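PDB 6JXG: beta-glucosidase from Chaetomella raphigera, which probably hydrolyses terminal, non-reducing beta-D-glucosyl residues with release of beta-D-glucose, as a family 3 glycoside hydrolase in cellulose degradation. Local coordinates for residues Q583-T588 with T617-N622; T625-E630 with L658-S663. One frame throughout, in Å; residues are numbered along the deposited sequence.

In the fold
Both contacts lie in the fibronectin type III-like sandwich of two antiparallel sheets, built by the last part of the chain. Contact 1 comes first. It pairs strand 582-591 with strand 612-622 and closes the excursion between them, within the three-stranded sheet. The chain then passes to the other sheet as strand 628-637. Contact 2 opens there and closes when strand 649-658 ends beside the start of 628-637. Its second segment leads back to strand 663-671, the third strand of the first sheet. The two contacts are in series, neither nested nor crossed. Y584 of contact 1 and E630 of contact 2 meet by a hydrogen bond between the sheets.

Contact 1: residues Q583-T588 with T617-N622; sequences QYSQLT and TAKVTN
T588 and T617 hold OG1 in the crowded position between backbone N and carbonyl carbon (chi1 68° and 75°). T588 OG1 and T617 OG1 share a short hydrogen bond of 2.5 Å, and either could donate. K619 sends CG anti to its backbone N. Bends at chi3 and chi4 turn its tail along the sheet in the direction of T621, past S585, with CE 3.6 Å from S585 OG. Q586 is extended and crosses this tail obliquely. Its NE2 lies 3.0 Å from K619 CE, a tight touch. A water lies over the strands, on the face of S585, K619 and T621. It donates to Q583 O and K619 O, is hydrogen-bonded to S585 OG and T621 OG1, and accepts a weak bond from K619 NZ. T621 OG1 also bonds S663 OG. An alanine at K619 would remove the tail, would probably leave Q586 and S585 with less to pack on, and would cost the water its weak bond from NZ.

The antiparallel backbones pair Q583 with T621 and S585 with K619, each by two hydrogen bonds. The register slips by one residue at a beta bulge, where Q586 has a left-handed backbone. T588 pairs with T617 beyond it. On the other face of the sheet from K619, V620 CG2 sits over one face of the Y584 ring, offset toward the rim, 4.2 Å from CD1.

Strand 612-622 is central in the three-stranded sheet of the fibronectin type III-like sandwich, between 582-591 and 663-671. Y584 and L587 pack on strands 692-698 and 704-711 of the facing sheet.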
ATOM      1  N   GLN A 583      29.377  -2.182   0.430  1.00 15.02           N
ATOM      2  CA  GLN A 583      30.138  -1.433  -0.551  1.00 16.48           C
ATOM      3  C   GLN A 583      29.704  -1.790  -1.950  1.00 16.43           C
ATOM      4  O   GLN A 583      29.372  -2.930  -2.215  1.00 17.96           O
ATOM      5  CB  GLN A 583      31.619  -1.696  -0.396  1.00 21.09           C
ATOM      6  CG  GLN A 583      32.163  -1.040   0.870  1.00 23.54           C
ATOM      7  CD  GLN A 583      33.546  -1.545   1.203  1.00 28.81           C
ATOM      8  OE1 GLN A 583      34.037  -2.488   0.587  1.00 30.54           O
ATOM      9  NE2 GLN A 583      34.158  -0.951   2.212  1.00 34.28           N
ATOM     10  N   TYR A 584      29.678  -0.801  -2.824  1.00 14.19           N
ATOM     11  CA  TYR A 584      29.119  -1.000  -4.144  1.00 13.89           C
ATOM     12  C   TYR A 584      30.225  -0.774  -5.177  1.00 14.07           C
ATOM     13  O   TYR A 584      31.028   0.128  -5.004  1.00 13.47           O
ATOM     14  CB  TYR A 584      28.068   0.038  -4.383  1.00 14.13           C
ATOM     15  CG  TYR A 584      26.743  -0.119  -3.706  1.00 14.27           C
ATOM     16  CD1 TYR A 584      25.562  -0.179  -4.465  1.00 15.66           C
ATOM     17  CD2 TYR A 584      26.642  -0.072  -2.329  1.00 16.27           C
ATOM     18  CE1 TYR A 584      24.313  -0.226  -3.865  1.00 15.14           C
ATOM     19  CE2 TYR A 584      25.398  -0.210  -1.725  1.00 15.72           C
ATOM     20  CZ  TYR A 584      24.253  -0.245  -2.496  1.00 15.05           C
ATOM     21  OH  TYR A 584      23.037  -0.406  -1.913  1.00 15.10           O
ATOM     22  N   SER A 585      30.254  -1.546  -6.235  1.00 14.17           N
ATOM     23  CA  SER A 585      31.190  -1.319  -7.301  1.00 16.44           C
ATOM     24  C   SER A 585      30.666  -1.927  -8.603  1.00 16.43           C
ATOM     25  O   SER A 585      29.569  -2.488  -8.662  1.00 15.52           O
ATOM     26  CB  SER A 585      32.549  -1.911  -6.956  1.00 16.53           C
ATOM     27  OG  SER A 585      32.449  -3.297  -6.814  1.00 16.93           O
ATOM     28  N   GLN A 586      31.493  -1.827  -9.633  1.00 18.13           N
ATOM     29  CA  GLN A 586      31.267  -2.523 -10.900  1.00 18.89           C
ATOM     30  C   GLN A 586      29.925  -2.227 -11.569  1.00 18.33           C
ATOM     31  O   GLN A 586      29.135  -3.120 -11.844  1.00 17.94           O
ATOM     32  CB  GLN A 586      31.486  -4.019 -10.680  1.00 19.93           C
ATOM     33  CG  GLN A 586      32.969  -4.325 -10.437  1.00 26.05           C
ATOM     34  CD  GLN A 586      33.292  -5.801 -10.505  1.00 29.86           C
ATOM     35  OE1 GLN A 586      32.807  -6.526 -11.406  1.00 39.18           O
ATOM     36  NE2 GLN A 586      34.110  -6.268  -9.574  1.00 34.82           N
ATOM     37  N   LEU A 587      29.640  -0.965 -11.836  1.00 17.34           N
ATOM     38  CA  LEU A 587      28.384  -0.649 -12.461  1.00 17.26           C
ATOM     39  C   LEU A 587      28.456  -1.077 -13.912  1.00 17.43           C
ATOM     40  O   LEU A 587      29.434  -0.807 -14.556  1.00 16.44           O
ATOM     41  CB  LEU A 587      28.239   0.835 -12.479  1.00 21.13           C
ATOM     42  CG  LEU A 587      26.959   1.614 -12.446  1.00 22.85           C
ATOM     43  CD1 LEU A 587      27.018   2.785 -13.356  1.00 24.21           C
ATOM     44  CD2 LEU A 587      25.675   0.896 -12.561  1.00 23.35           C
ATOM     45  N   THR A 588      27.408  -1.688 -14.442  1.00 16.75           N
ATOM     46  CA  THR A 588      27.238  -1.888 -15.897  1.00 16.29           C
ATOM     47  C   THR A 588      25.897  -1.306 -16.334  1.00 16.44           C
ATOM     48  O   THR A 588      24.968  -1.286 -15.545  1.00 15.31           O
ATOM     49  CB  THR A 588      27.308  -3.377 -16.274  1.00 16.54           C
ATOM     50  OG1 THR A 588      26.166  -4.043 -15.758  1.00 17.20           O
ATOM     51  CG2 THR A 588      28.529  -3.994 -15.684  1.00 18.51           C
ATOM     52  N   THR A 617      23.585  -3.287 -13.796  1.00 13.97           N
ATOM     53  CA  THR A 617      23.989  -4.109 -12.715  1.00 15.09           C
ATOM     54  C   THR A 617      25.024  -3.454 -11.853  1.00 16.23           C
ATOM     55  O   THR A 617      25.631  -2.455 -12.234  1.00 14.27           O
ATOM     56  CB  THR A 617      24.493  -5.516 -13.106  1.00 16.28           C
ATOM     57  OG1 THR A 617      25.804  -5.437 -13.668  1.00 16.24           O
ATOM     58  CG2 THR A 617      23.512  -6.168 -14.121  1.00 15.49           C
ATOM     59  N   ALA A 618      25.215  -4.051 -10.686  1.00 15.01           N
ATOM     60  CA  ALA A 618      26.301  -3.625  -9.800  1.00 15.34           C
ATOM     61  C   ALA A 618      26.669  -4.749  -8.892  1.00 15.09           C
ATOM     62  O   ALA A 618      25.897  -5.731  -8.711  1.00 13.78           O
ATOM     63  CB  ALA A 618      25.926  -2.364  -8.998  1.00 14.66           C
ATOM     64  N   LYS A 619      27.869  -4.633  -8.328  1.00 15.16           N
ATOM     65  CA  LYS A 619      28.321  -5.582  -7.336  1.00 15.83           C
ATOM     66  C   LYS A 619      28.194  -4.977  -5.950  1.00 14.87           C
ATOM     67  O   LYS A 619      28.637  -3.827  -5.727  1.00 14.83           O
ATOM     68  CB  LYS A 619      29.794  -5.972  -7.551  1.00 17.20           C
ATOM     69  CG  LYS A 619      30.330  -6.851  -6.426  1.00 19.62           C
ATOM     70  CD  LYS A 619      31.533  -7.624  -6.943  1.00 27.36           C
ATOM     71  CE  LYS A 619      32.826  -6.865  -6.904  1.00 33.11           C
ATOM     72  NZ  LYS A 619      33.054  -6.583  -5.483  1.00 37.48           N
ATOM     73  N   VAL A 620      27.620  -5.762  -5.007  1.00 13.23           N
ATOM     74  CA  VAL A 620      27.446  -5.277  -3.648  1.00 12.56           C
ATOM     75  C   VAL A 620      28.175  -6.277  -2.753  1.00 13.59           C
ATOM     76  O   VAL A 620      28.130  -7.527  -2.993  1.00 12.50           O
ATOM     77  CB  VAL A 620      25.964  -5.313  -3.237  1.00 13.76           C
ATOM     78  CG1 VAL A 620      25.798  -4.899  -1.799  1.00 13.67           C
ATOM     79  CG2 VAL A 620      25.159  -4.394  -4.147  1.00 15.21           C
ATOM     80  N   THR A 621      28.886  -5.722  -1.767  1.00 13.79           N
ATOM     81  CA  THR A 621      29.758  -6.480  -0.890  1.00 14.63           C
ATOM     82  C   THR A 621      29.410  -6.124   0.507  1.00 14.49           C
ATOM     83  O   THR A 621      29.306  -4.937   0.815  1.00 14.06           O
ATOM     84  CB  THR A 621      31.218  -6.055  -1.109  1.00 15.93           C
ATOM     85  OG1 THR A 621      31.614  -6.452  -2.449  1.00 18.39           O
ATOM     86  CG2 THR A 621      32.109  -6.756  -0.141  1.00 15.68           C
ATOM     87  N   ASN A 622      29.239  -7.138   1.339  1.00 13.97           N
ATOM     88  CA  ASN A 622      29.084  -6.949   2.777  1.00 14.76           C
ATOM     89  C   ASN A 622      30.472  -6.732   3.351  1.00 16.45           C
ATOM     90  O   ASN A 622      31.270  -7.668   3.397  1.00 16.64           O
ATOM     91  CB  ASN A 622      28.437  -8.177   3.425  1.00 16.17           C
ATOM     92  CG  ASN A 622      28.234  -8.045   4.922  1.00 15.21           C
ATOM     93  OD1 ASN A 622      28.859  -7.231   5.580  1.00 13.99           O
ATOM     94  ND2 ASN A 622      27.301  -8.857   5.467  1.00 16.98           N
TER
HETATM   95  O   HOH W   1      31.230  -4.156  -4.058  1.00 21.79           O
HETATM   96  O   HOH W   2      27.960  -5.651 -11.966  1.00 18.15           O

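Contact 2: residues T625-E630 with L658-S663; sequences TVSGAE and LKPGKS
A type II beta turn, K659 to K662, carries the chain from one sheet of the fibronectin type III-like sandwich to the other. It follows strand 649-658 and leads into strand 663-671. Segment 625-630 covers the end of a loop and the first residues of strand 628-637, the neighbour of 649-658. P660 and G661 hold the two central positions of the turn. G661 has the positive phi (76°) usual at the third position of this turn type. K662 N closes the turn on K659 O at 2.9 Å.

Just before the turn, G628 and L658 form an antiparallel hydrogen-bonded pair. G628 N donates to L658 O and L658 N donates to G628 O, both at 3.0 Å and nearly straight. The first donor lies in the carbonyl plane of its acceptor. The second stands above that plane. L658 O is gripped twice, because N622 ND2 of the other sheet donates to it as well. The same amide nitrogen also reaches V626 O, so N622 ties the loop to the end of the strand. The side chain of L658 turns into the sandwich and packs on V620.

Past this pair the strands give way to loop, and contact passes to the proline ring. P660 points at the first segment and lies alongside its backbone. Its CB is 3.8 Å from T625 C, and its CG is 3.7 Å from V626 C. S627 places OG beside its own backbone N, over the start of the turn. There S627 OG comes to 3.3 Å from P660 CD.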
ATOM      1  N   THR A 625      30.834  -7.278   9.658  1.00 17.91           N
ATOM      2  CA  THR A 625      31.213  -8.519  10.390  1.00 19.49           C
ATOM      3  C   THR A 625      30.037  -9.381  10.721  1.00 20.14           C
ATOM      4  O   THR A 625      30.203 -10.441  11.357  1.00 18.93           O
ATOM      5  CB  THR A 625      31.895  -8.147  11.743  1.00 20.26           C
ATOM      6  OG1 THR A 625      30.969  -7.413  12.524  1.00 22.27           O
ATOM      7  CG2 THR A 625      33.098  -7.284  11.535  1.00 22.04           C
ATOM      8  N   VAL A 626      28.836  -8.968  10.298  1.00 18.94           N
ATOM      9  CA  VAL A 626      27.650  -9.793  10.433  1.00 19.41           C
ATOM     10  C   VAL A 626      26.854  -9.820   9.125  1.00 19.15           C
ATOM     11  O   VAL A 626      27.039  -8.952   8.225  1.00 19.01           O
ATOM     12  CB  VAL A 626      26.781  -9.341  11.658  1.00 22.42           C
ATOM     13  CG1 VAL A 626      27.675  -9.169  12.907  1.00 23.67           C
ATOM     14  CG2 VAL A 626      26.072  -8.030  11.375  1.00 22.12           C
ATOM     15  N   SER A 627      25.972 -10.801   9.028  1.00 18.78           N
ATOM     16  CA  SER A 627      25.168 -11.001   7.851  1.00 19.90           C
ATOM     17  C   SER A 627      24.136  -9.928   7.755  1.00 18.04           C
ATOM     18  O   SER A 627      23.709  -9.362   8.762  1.00 22.51           O
ATOM     19  CB  SER A 627      24.442 -12.334   7.936  1.00 22.82           C
ATOM     20  OG  SER A 627      25.362 -13.385   7.741  1.00 24.21           O
ATOM     21  N   GLY A 628      23.732  -9.624   6.536  1.00 17.06           N
ATOM     22  CA  GLY A 628      22.683  -8.617   6.344  1.00 15.40           C
ATOM     23  C   GLY A 628      22.202  -8.591   4.937  1.00 15.69           C
ATOM     24  O   GLY A 628      22.944  -8.996   4.053  1.00 15.01           O
ATOM     25  N   ALA A 629      21.005  -8.032   4.712  1.00 14.14           N
ATOM     26  CA  ALA A 629      20.521  -7.775   3.359  1.00 13.18           C
ATOM     27  C   ALA A 629      20.513  -6.310   3.064  1.00 12.70           C
ATOM     28  O   ALA A 629      20.188  -5.483   3.945  1.00 13.21           O
ATOM     29  CB  ALA A 629      19.134  -8.320   3.179  1.00 13.60           C
ATOM     30  N   GLU A 630      20.921  -5.981   1.863  1.00 13.38           N
ATOM     31  CA  GLU A 630      20.920  -4.597   1.382  1.00 14.06           C
ATOM     32  C   GLU A 630      19.916  -4.416   0.252  1.00 13.81           C
ATOM     33  O   GLU A 630      19.797  -5.277  -0.632  1.00 15.75           O
ATOM     34  CB  GLU A 630      22.327  -4.246   0.899  1.00 15.30           C
ATOM     35  CG  GLU A 630      22.450  -2.959   0.105  1.00 15.41           C
ATOM     36  CD  GLU A 630      22.292  -1.708   0.940  1.00 16.33           C
ATOM     37  OE1 GLU A 630      22.993  -0.683   0.640  1.00 15.74           O
ATOM     38  OE2 GLU A 630      21.442  -1.730   1.848  1.00 16.03           O
ATOM     39  N   LEU A 658      23.643 -11.092   2.096  1.00 17.36           N
ATOM     40  CA  LEU A 658      25.072 -11.401   2.049  1.00 16.99           C
ATOM     41  C   LEU A 658      25.688 -11.708   3.406  1.00 17.08           C
ATOM     42  O   LEU A 658      25.411 -10.980   4.422  1.00 15.77           O
ATOM     43  CB  LEU A 658      25.851 -10.250   1.454  1.00 16.80           C
ATOM     44  CG  LEU A 658      25.511  -9.930  -0.014  1.00 17.01           C
ATOM     45  CD1 LEU A 658      26.159  -8.593  -0.370  1.00 17.19           C
ATOM     46  CD2 LEU A 658      25.999 -11.070  -0.941  1.00 18.70           C
ATOM     47  N   LYS A 659      26.483 -12.786   3.446  1.00 16.93           N
ATOM     48  CA  LYS A 659      27.235 -13.123   4.645  1.00 16.96           C
ATOM     49  C   LYS A 659      28.437 -12.179   4.737  1.00 17.45           C
ATOM     50  O   LYS A 659      28.861 -11.563   3.758  1.00 14.02           O
ATOM     51  CB  LYS A 659      27.689 -14.578   4.596  1.00 20.43           C
ATOM     52  CG  LYS A 659      26.573 -15.563   4.888  1.00 26.03           C
ATOM     53  CD  LYS A 659      26.915 -16.942   4.370  1.00 33.55           C
ATOM     54  CE  LYS A 659      26.325 -18.017   5.255  1.00 39.24           C
ATOM     55  NZ  LYS A 659      26.795 -19.341   4.766  1.00 44.96           N
ATOM     56  N   PRO A 660      29.019 -12.059   5.929  1.00 17.70           N
ATOM     57  CA  PRO A 660      30.122 -11.106   6.119  1.00 18.08           C
ATOM     58  C   PRO A 660      31.251 -11.309   5.121  1.00 18.30           C
ATOM     59  O   PRO A 660      31.657 -12.423   4.912  1.00 17.20           O
ATOM     60  CB  PRO A 660      30.604 -11.412   7.535  1.00 19.06           C
ATOM     61  CG  PRO A 660      29.529 -12.197   8.202  1.00 21.37           C
ATOM     62  CD  PRO A 660      28.599 -12.753   7.160  1.00 20.08           C
ATOM     63  N   GLY A 661      31.728 -10.246   4.480  1.00 18.93           N
ATOM     64  CA  GLY A 661      32.774 -10.328   3.485  1.00 20.41           C
ATOM     65  C   GLY A 661      32.346 -10.874   2.107  1.00 20.72           C
ATOM     66  O   GLY A 661      33.140 -10.872   1.173  1.00 21.46           O
ATOM     67  N   LYS A 662      31.087 -11.259   1.940  1.00 17.49           N
ATOM     68  CA  LYS A 662      30.648 -11.806   0.645  1.00 18.54           C
ATOM     69  C   LYS A 662      30.041 -10.748  -0.302  1.00 16.01           C
ATOM     70  O   LYS A 662      29.581  -9.667   0.095  1.00 13.04           O
ATOM     71  CB  LYS A 662      29.662 -12.957   0.792  1.00 18.59           C
ATOM     72  CG  LYS A 662      29.970 -13.931   1.897  1.00 25.21           C
ATOM     73  CD  LYS A 662      31.107 -14.840   1.529  1.00 27.19           C
ATOM     74  CE  LYS A 662      31.311 -15.909   2.592  1.00 28.42           C
ATOM     75  NZ  LYS A 662      32.733 -16.277   2.561  1.00 28.92           N
ATOM     76  N   SER A 663      30.032 -11.100  -1.591  1.00 16.21           N
ATOM     77  CA  SER A 663      29.662 -10.175  -2.637  1.00 16.58           C
ATOM     78  C   SER A 663      28.665 -10.869  -3.528  1.00 15.42           C
ATOM     79  O   SER A 663      28.629 -12.103  -3.602  1.00 15.23           O
ATOM     80  CB  SER A 663      30.870  -9.759  -3.500  1.00 17.93           C
ATOM     81  OG  SER A 663      31.884  -9.087  -2.775  1.00 18.61           O
TER